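Long-range contact in gamma-glutamyltransferase 1 Threonine peptidase. MEROPS family T03 (Pseudomonas nitroreducens, PDB 7D9E), which transfers gamma-glutamyl groups by transpeptidation, a reaction probably put to use in theanine synthesis: residues L82-I96 against V127-F141. Residues are numbered along the deposited sequence; the frame is centred on the assembly and turned at random.
With DON (6-diazenyl-5-oxo-L-norleucine), chain D.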
loop_
_atom_site.group_PDB
_atom_site.type_symbol
_atom_site.label_atom_id
_atom_site.label_comp_id
_atom_site.label_asym_id
_atom_site.label_seq_id
_atom_site.Cartn_x
_atom_site.Cartn_y
_atom_site.Cartn_z
ATOM N N LEU A 82 9.336 -3.984 -9.527
ATOM C CA LEU A 82 10.637 -3.575 -10.014
ATOM C C LEU A 82 10.695 -3.681 -11.529
ATOM O O LEU A 82 10.040 -4.524 -12.145
ATOM C CB LEU A 82 11.763 -4.475 -9.455
ATOM C CG LEU A 82 11.907 -4.627 -7.943
ATOM C CD1 LEU A 82 11.084 -5.759 -7.400
ATOM C CD2 LEU A 82 13.381 -4.830 -7.582
ATOM N N TYR A 83 11.505 -2.813 -12.128
ATOM C CA TYR A 83 11.869 -2.923 -13.534
ATOM C C TYR A 83 13.385 -2.788 -13.557
ATOM O O TYR A 83 13.911 -1.697 -13.339
ATOM C CB TYR A 83 11.175 -1.846 -14.360
ATOM C CG TYR A 83 11.043 -2.161 -15.817
ATOM C CD1 TYR A 83 10.155 -3.135 -16.249
ATOM C CD2 TYR A 83 11.757 -1.449 -16.772
ATOM C CE1 TYR A 83 10.016 -3.419 -17.589
ATOM C CE2 TYR A 83 11.620 -1.722 -18.118
ATOM C CZ TYR A 83 10.738 -2.694 -18.528
ATOM O OH TYR A 83 10.604 -2.950 -19.870
ATOM N N VAL A 84 14.079 -3.896 -13.787
ATOM C CA VAL A 84 15.533 -3.944 -13.701
ATOM C C VAL A 84 16.079 -4.499 -15.001
ATOM O O VAL A 84 15.663 -5.574 -15.438
ATOM C CB VAL A 84 16.012 -4.811 -12.518
ATOM C CG1 VAL A 84 17.538 -4.870 -12.500
ATOM C CG2 VAL A 84 15.465 -4.259 -11.219
ATOM N N ASP A 85 16.988 -3.758 -15.628
ATOM C CA ASP A 85 17.559 -4.164 -16.908
ATOM C C ASP A 85 16.462 -4.524 -17.902
ATOM O O ASP A 85 16.578 -5.464 -18.690
ATOM C CB ASP A 85 18.544 -5.312 -16.707
ATOM C CG ASP A 85 19.844 -4.852 -16.076
ATOM O OD1 ASP A 85 20.119 -3.630 -16.101
ATOM O OD2 ASP A 85 20.592 -5.713 -15.570
ATOM N N GLY A 86 15.387 -3.743 -17.878
ATOM C CA GLY A 86 14.322 -3.903 -18.838
ATOM C C GLY A 86 13.400 -5.064 -18.583
ATOM O O GLY A 86 12.635 -5.425 -19.482
ATOM N N LYS A 87 13.434 -5.650 -17.378
ATOM C CA LYS A 87 12.633 -6.818 -17.050
ATOM C C LYS A 87 11.763 -6.515 -15.833
ATOM O O LYS A 87 12.249 -5.934 -14.860
ATOM C CB LYS A 87 13.552 -8.026 -16.720
ATOM C CG LYS A 87 14.469 -8.410 -17.864
ATOM C CD LYS A 87 15.619 -9.344 -17.448
ATOM C CE LYS A 87 16.727 -8.613 -16.710
ATOM N N PRO A 88 10.483 -6.889 -15.854
ATOM C CA PRO A 88 9.613 -6.638 -14.696
ATOM C C PRO A 88 9.706 -7.743 -13.656
ATOM O O PRO A 88 9.833 -8.929 -13.972
ATOM C CB PRO A 88 8.212 -6.631 -15.327
ATOM C CG PRO A 88 8.306 -7.584 -16.435
ATOM C CD PRO A 88 9.742 -7.516 -16.974
ATOM N N TYR A 89 9.617 -7.337 -12.389
ATOM C CA TYR A 89 9.638 -8.273 -11.285
ATOM C C TYR A 89 8.675 -7.816 -10.207
ATOM O O TYR A 89 8.341 -6.639 -10.118
ATOM C CB TYR A 89 11.025 -8.369 -10.633
ATOM C CG TYR A 89 12.119 -8.814 -11.541
ATOM C CD1 TYR A 89 12.874 -7.904 -12.280
ATOM C CD2 TYR A 89 12.441 -10.161 -11.649
ATOM C CE1 TYR A 89 13.887 -8.322 -13.102
ATOM C CE2 TYR A 89 13.449 -10.582 -12.479
ATOM C CZ TYR A 89 14.176 -9.663 -13.199
ATOM O OH TYR A 89 15.190 -10.107 -14.023
ATOM N N PHE A 90 8.243 -8.765 -9.375
ATOM C CA PHE A 90 7.382 -8.458 -8.256
ATOM C C PHE A 90 7.795 -9.291 -7.052
ATOM O O PHE A 90 7.932 -10.516 -7.154
ATOM C CB PHE A 90 5.911 -8.723 -8.570
ATOM C CG PHE A 90 4.991 -8.327 -7.446
ATOM C CD1 PHE A 90 4.605 -7.012 -7.278
ATOM C CD2 PHE A 90 4.530 -9.261 -6.553
ATOM C CE1 PHE A 90 3.766 -6.637 -6.250
ATOM C CE2 PHE A 90 3.693 -8.890 -5.514
ATOM C CZ PHE A 90 3.320 -7.602 -5.346
ATOM N N LEU A 91 7.954 -8.634 -5.910
ATOM C CA LEU A 91 8.350 -9.288 -4.672
ATOM C C LEU A 91 7.262 -9.092 -3.626
ATOM O O LEU A 91 6.934 -7.960 -3.248
ATOM C CB LEU A 91 9.702 -8.772 -4.175
ATOM C CG LEU A 91 10.211 -9.394 -2.870
ATOM C CD1 LEU A 91 10.429 -10.881 -3.068
ATOM C CD2 LEU A 91 11.502 -8.727 -2.425
ATOM N N ASP A 92 6.744 -10.213 -3.123
ATOM C CA ASP A 92 5.668 -10.228 -2.143
ATOM C C ASP A 92 6.297 -10.511 -0.789
ATOM O O ASP A 92 6.804 -11.611 -0.554
ATOM C CB ASP A 92 4.676 -11.301 -2.585
ATOM C CG ASP A 92 3.635 -11.660 -1.522
ATOM O OD1 ASP A 92 3.747 -11.263 -0.345
ATOM O OD2 ASP A 92 2.659 -12.345 -1.912
ATOM N N TYR A 93 6.315 -9.492 0.078
ATOM C CA TYR A 93 6.772 -9.641 1.459
ATOM C C TYR A 93 5.640 -9.254 2.414
ATOM O O TYR A 93 5.830 -8.643 3.468
ATOM C CB TYR A 93 8.120 -8.950 1.695
ATOM C CG TYR A 93 8.172 -7.468 1.462
ATOM C CD1 TYR A 93 8.511 -6.942 0.230
ATOM C CD2 TYR A 93 7.944 -6.592 2.495
ATOM C CE1 TYR A 93 8.551 -5.569 0.041
ATOM C CE2 TYR A 93 8.016 -5.231 2.321
ATOM C CZ TYR A 93 8.340 -4.730 1.095
ATOM O OH TYR A 93 8.392 -3.352 0.899
ATOM N N ARG A 94 4.438 -9.680 2.039
ATOM C CA ARG A 94 3.247 -9.521 2.850
ATOM C C ARG A 94 3.302 -10.449 4.056
ATOM O O ARG A 94 3.842 -11.557 3.993
ATOM C CB ARG A 94 2.046 -9.895 1.968
ATOM C CG ARG A 94 0.642 -9.797 2.560
ATOM C CD ARG A 94 0.239 -8.426 2.912
ATOM N NE ARG A 94 -1.231 -8.281 2.922
ATOM C CZ ARG A 94 -1.839 -7.161 3.283
ATOM N NH1 ARG A 94 -1.109 -6.134 3.639
ATOM N NH2 ARG A 94 -3.165 -7.081 3.308
ATOM N N GLU A 95 2.755 -9.974 5.167
ATOM C CA GLU A 95 2.708 -10.826 6.346
ATOM C C GLU A 95 1.859 -12.064 6.100
ATOM O O GLU A 95 0.968 -12.090 5.252
ATOM C CB GLU A 95 2.081 -10.052 7.497
ATOM C CG GLU A 95 2.845 -8.826 7.921
ATOM C CD GLU A 95 2.233 -7.557 7.350
ATOM O OE1 GLU A 95 1.934 -7.545 6.133
ATOM O OE2 GLU A 95 1.998 -6.586 8.115
ATOM N N ILE A 96 2.114 -13.093 6.913
ATOM C CA ILE A 96 1.336 -14.326 6.902
ATOM C C ILE A 96 0.672 -14.507 8.262
ATOM O O ILE A 96 1.200 -14.085 9.297
ATOM C CB ILE A 96 2.136 -15.590 6.518
ATOM C CG1 ILE A 96 3.318 -15.792 7.440
ATOM C CG2 ILE A 96 2.631 -15.509 5.053
ATOM C CD1 ILE A 96 4.124 -17.033 7.117
ATOM N N VAL A 127 2.867 -12.325 10.762
ATOM C CA VAL A 127 4.312 -12.522 10.825
ATOM C C VAL A 127 4.984 -11.487 9.923
ATOM O O VAL A 127 4.674 -11.447 8.720
ATOM C CB VAL A 127 4.691 -13.948 10.401
ATOM C CG1 VAL A 127 6.193 -14.107 10.480
ATOM C CG2 VAL A 127 3.953 -14.991 11.259
ATOM N N PRO A 128 5.886 -10.639 10.434
ATOM C CA PRO A 128 6.420 -9.545 9.594
ATOM C C PRO A 128 7.276 -10.049 8.438
ATOM O O PRO A 128 8.073 -10.973 8.596
ATOM C CB PRO A 128 7.274 -8.730 10.571
ATOM C CG PRO A 128 6.681 -8.996 11.934
ATOM C CD PRO A 128 6.257 -10.464 11.858
ATOM N N GLY A 129 7.153 -9.368 7.295
ATOM C CA GLY A 129 7.904 -9.718 6.100
ATOM C C GLY A 129 8.953 -8.730 5.634
ATOM O O GLY A 129 9.799 -9.074 4.815
ATOM N N THR A 130 8.933 -7.497 6.140
ATOM C CA THR A 130 9.735 -6.442 5.528
ATOM C C THR A 130 11.231 -6.754 5.491
ATOM O O THR A 130 11.875 -6.594 4.449
ATOM C CB THR A 130 9.450 -5.119 6.218
ATOM O OG1 THR A 130 8.084 -4.812 5.968
ATOM C CG2 THR A 130 10.329 -4.038 5.662
ATOM N N VAL A 131 11.813 -7.190 6.610
ATOM C CA VAL A 131 13.251 -7.456 6.602
ATOM C C VAL A 131 13.601 -8.528 5.573
ATOM O O VAL A 131 14.590 -8.407 4.843
ATOM C CB VAL A 131 13.770 -7.791 8.007
ATOM C CG1 VAL A 131 15.252 -8.171 7.942
ATOM C CG2 VAL A 131 13.585 -6.585 8.919
ATOM N N MET A 132 12.801 -9.592 5.497
ATOM C CA MET A 132 13.041 -10.606 4.473
ATOM C C MET A 132 12.903 -10.073 3.067
ATOM O O MET A 132 13.711 -10.407 2.187
ATOM C CB MET A 132 12.170 -11.837 4.725
ATOM C CG MET A 132 12.542 -12.948 3.771
ATOM S SD MET A 132 14.010 -13.754 4.228
ATOM C CE MET A 132 13.392 -14.750 5.713
ATOM N N GLY A 133 11.865 -9.272 2.822
ATOM C CA GLY A 133 11.667 -8.697 1.504
ATOM C C GLY A 133 12.841 -7.854 1.052
ATOM O O GLY A 133 13.374 -8.048 -0.046
ATOM N N LEU A 134 13.277 -6.925 1.904
ATOM C CA LEU A 134 14.386 -6.048 1.536
ATOM C C LEU A 134 15.654 -6.859 1.304
ATOM O O LEU A 134 16.420 -6.584 0.366
ATOM C CB LEU A 134 14.586 -4.998 2.622
ATOM C CG LEU A 134 13.367 -4.103 2.872
ATOM C CD1 LEU A 134 13.610 -3.196 4.074
ATOM C CD2 LEU A 134 13.052 -3.299 1.631
ATOM N N TRP A 135 15.884 -7.884 2.134
ATOM C CA TRP A 135 17.020 -8.769 1.925
ATOM C C TRP A 135 16.956 -9.472 0.573
ATOM O O TRP A 135 17.937 -9.491 -0.183
ATOM C CB TRP A 135 17.046 -9.821 3.031
ATOM C CG TRP A 135 18.160 -10.807 2.840
ATOM C CD1 TRP A 135 18.051 -12.089 2.398
ATOM C CD2 TRP A 135 19.555 -10.574 3.072
ATOM N NE1 TRP A 135 19.293 -12.676 2.342
ATOM C CE2 TRP A 135 20.234 -11.765 2.749
ATOM C CE3 TRP A 135 20.292 -9.475 3.526
ATOM C CZ2 TRP A 135 21.609 -11.893 2.873
ATOM C CZ3 TRP A 135 21.667 -9.608 3.645
ATOM C CH2 TRP A 135 22.309 -10.808 3.314
ATOM N N GLU A 136 15.814 -10.091 0.267
ATOM C CA GLU A 136 15.688 -10.814 -0.993
ATOM C C GLU A 136 15.891 -9.890 -2.190
ATOM O O GLU A 136 16.559 -10.269 -3.156
ATOM C CB GLU A 136 14.333 -11.519 -1.079
ATOM C CG GLU A 136 14.174 -12.719 -0.145
ATOM C CD GLU A 136 15.202 -13.821 -0.360
ATOM O OE1 GLU A 136 15.946 -13.781 -1.366
ATOM O OE2 GLU A 136 15.272 -14.727 0.496
ATOM N N ALA A 137 15.330 -8.679 -2.147
ATOM C CA ALA A 137 15.518 -7.754 -3.257
ATOM C C ALA A 137 16.987 -7.383 -3.407
ATOM O O ALA A 137 17.529 -7.378 -4.515
ATOM C CB ALA A 137 14.672 -6.496 -3.042
ATOM N N HIS A 138 17.649 -7.066 -2.294
ATOM C CA HIS A 138 19.055 -6.690 -2.361
ATOM C C HIS A 138 19.940 -7.848 -2.824
ATOM O O HIS A 138 20.869 -7.657 -3.625
ATOM C CB HIS A 138 19.530 -6.177 -1.008
ATOM C CG HIS A 138 20.915 -5.618 -1.059
ATOM N ND1 HIS A 138 22.015 -6.292 -0.582
ATOM C CD2 HIS A 138 21.380 -4.463 -1.592
ATOM C CE1 HIS A 138 23.097 -5.566 -0.798
ATOM N NE2 HIS A 138 22.736 -4.449 -1.402
ATOM N N GLN A 139 19.674 -9.055 -2.331
ATOM C CA GLN A 139 20.464 -10.210 -2.739
ATOM C C GLN A 139 20.405 -10.401 -4.243
ATOM O O GLN A 139 21.386 -10.817 -4.873
ATOM C CB GLN A 139 19.903 -11.454 -2.058
ATOM C CG GLN A 139 20.354 -11.630 -0.648
ATOM C CD GLN A 139 21.757 -12.168 -0.585
ATOM O OE1 GLN A 139 22.689 -11.471 -0.184
ATOM N NE2 GLN A 139 21.930 -13.401 -1.039
ATOM N N ARG A 140 19.258 -10.106 -4.842
ATOM C CA ARG A 140 19.110 -10.396 -6.264
ATOM C C ARG A 140 19.635 -9.276 -7.156
ATOM O O ARG A 140 20.206 -9.554 -8.215
ATOM C CB ARG A 140 17.642 -10.682 -6.586
ATOM C CG ARG A 140 17.396 -11.072 -8.033
ATOM C CD ARG A 140 15.988 -11.631 -8.206
ATOM N NE ARG A 140 15.847 -12.383 -9.450
ATOM C CZ ARG A 140 14.707 -12.926 -9.862
ATOM N NH1 ARG A 140 13.602 -12.803 -9.126
ATOM N NH2 ARG A 140 14.670 -13.587 -11.000
ATOM N N PHE A 141 19.492 -8.017 -6.737
ATOM C CA PHE A 141 19.751 -6.898 -7.626
ATOM C C PHE A 141 20.720 -5.858 -7.080
ATOM O O PHE A 141 21.175 -5.013 -7.855
ATOM C CB PHE A 141 18.429 -6.193 -7.952
ATOM C CG PHE A 141 17.432 -7.057 -8.658
ATOM C CD1 PHE A 141 17.705 -7.556 -9.918
ATOM C CD2 PHE A 141 16.219 -7.368 -8.070
ATOM C CE1 PHE A 141 16.780 -8.350 -10.589
ATOM C CE2 PHE A 141 15.295 -8.160 -8.726
ATOM C CZ PHE A 141 15.567 -8.641 -9.997
HETATM O O DON D . -2.825 -3.914 2.623
HETATM C C DON D . -3.868 -3.065 2.580
HETATM O OXT DON D . -4.542 -2.999 1.557
HETATM C CA DON D . -3.952 -2.209 3.830
HETATM N N DON D . -3.574 -2.955 5.010
HETATM C CB DON D . -3.111 -0.974 3.443
HETATM C C1E DON D . -2.894 -0.052 4.604
HETATM C C1D DON D . -2.316 1.232 4.069
HETATM O O1J DON D . -2.050 1.387 2.866
#
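Leu82 meets the Phe141 ring through CD2, 3.8 Å from Phe141 CD2. Val84 lies over one face of that ring, its CG2 close to the ring normal in a CH-pi contact. The chain turns back through a type I' turn into strand 87-93. Tyr89, with CG anti to its carbonyl carbon (chi1 -60°), takes the edge of Phe141 on its ring face. This edge-to-face pair has planes at 60° and Phe141 CZ 3.5 Å from Tyr89 CE1. Tyr89 CE2 also sits over a face of the Arg140 guanidinium, which makes a cation-pi contact with Trp249. An alanine in place of Tyr89 would probably leave the Phe141 edge without its aromatic partner and take one aromatic neighbour from the Arg140 guanidinium. Leu91 packs CD2 against Ala137 CB at 3.9 Å. Tyr93 meets Gly133 and Thr130 obliquely, with CB 3.6 Å from Gly133 CA; its OH bonds to Asn16 of the partner chain. Arg94 points away from the helix, makes weak hydrogen bonds to DON O and forms salt bridges with Asp43 and Glu40 of the partner chain. Ile96 O accepts from Val127 N at 2.8 Å. Apolar and aromatic packing thus joins helix to sheet, while the one hydrogen bond between the segments lies at the Val127 end.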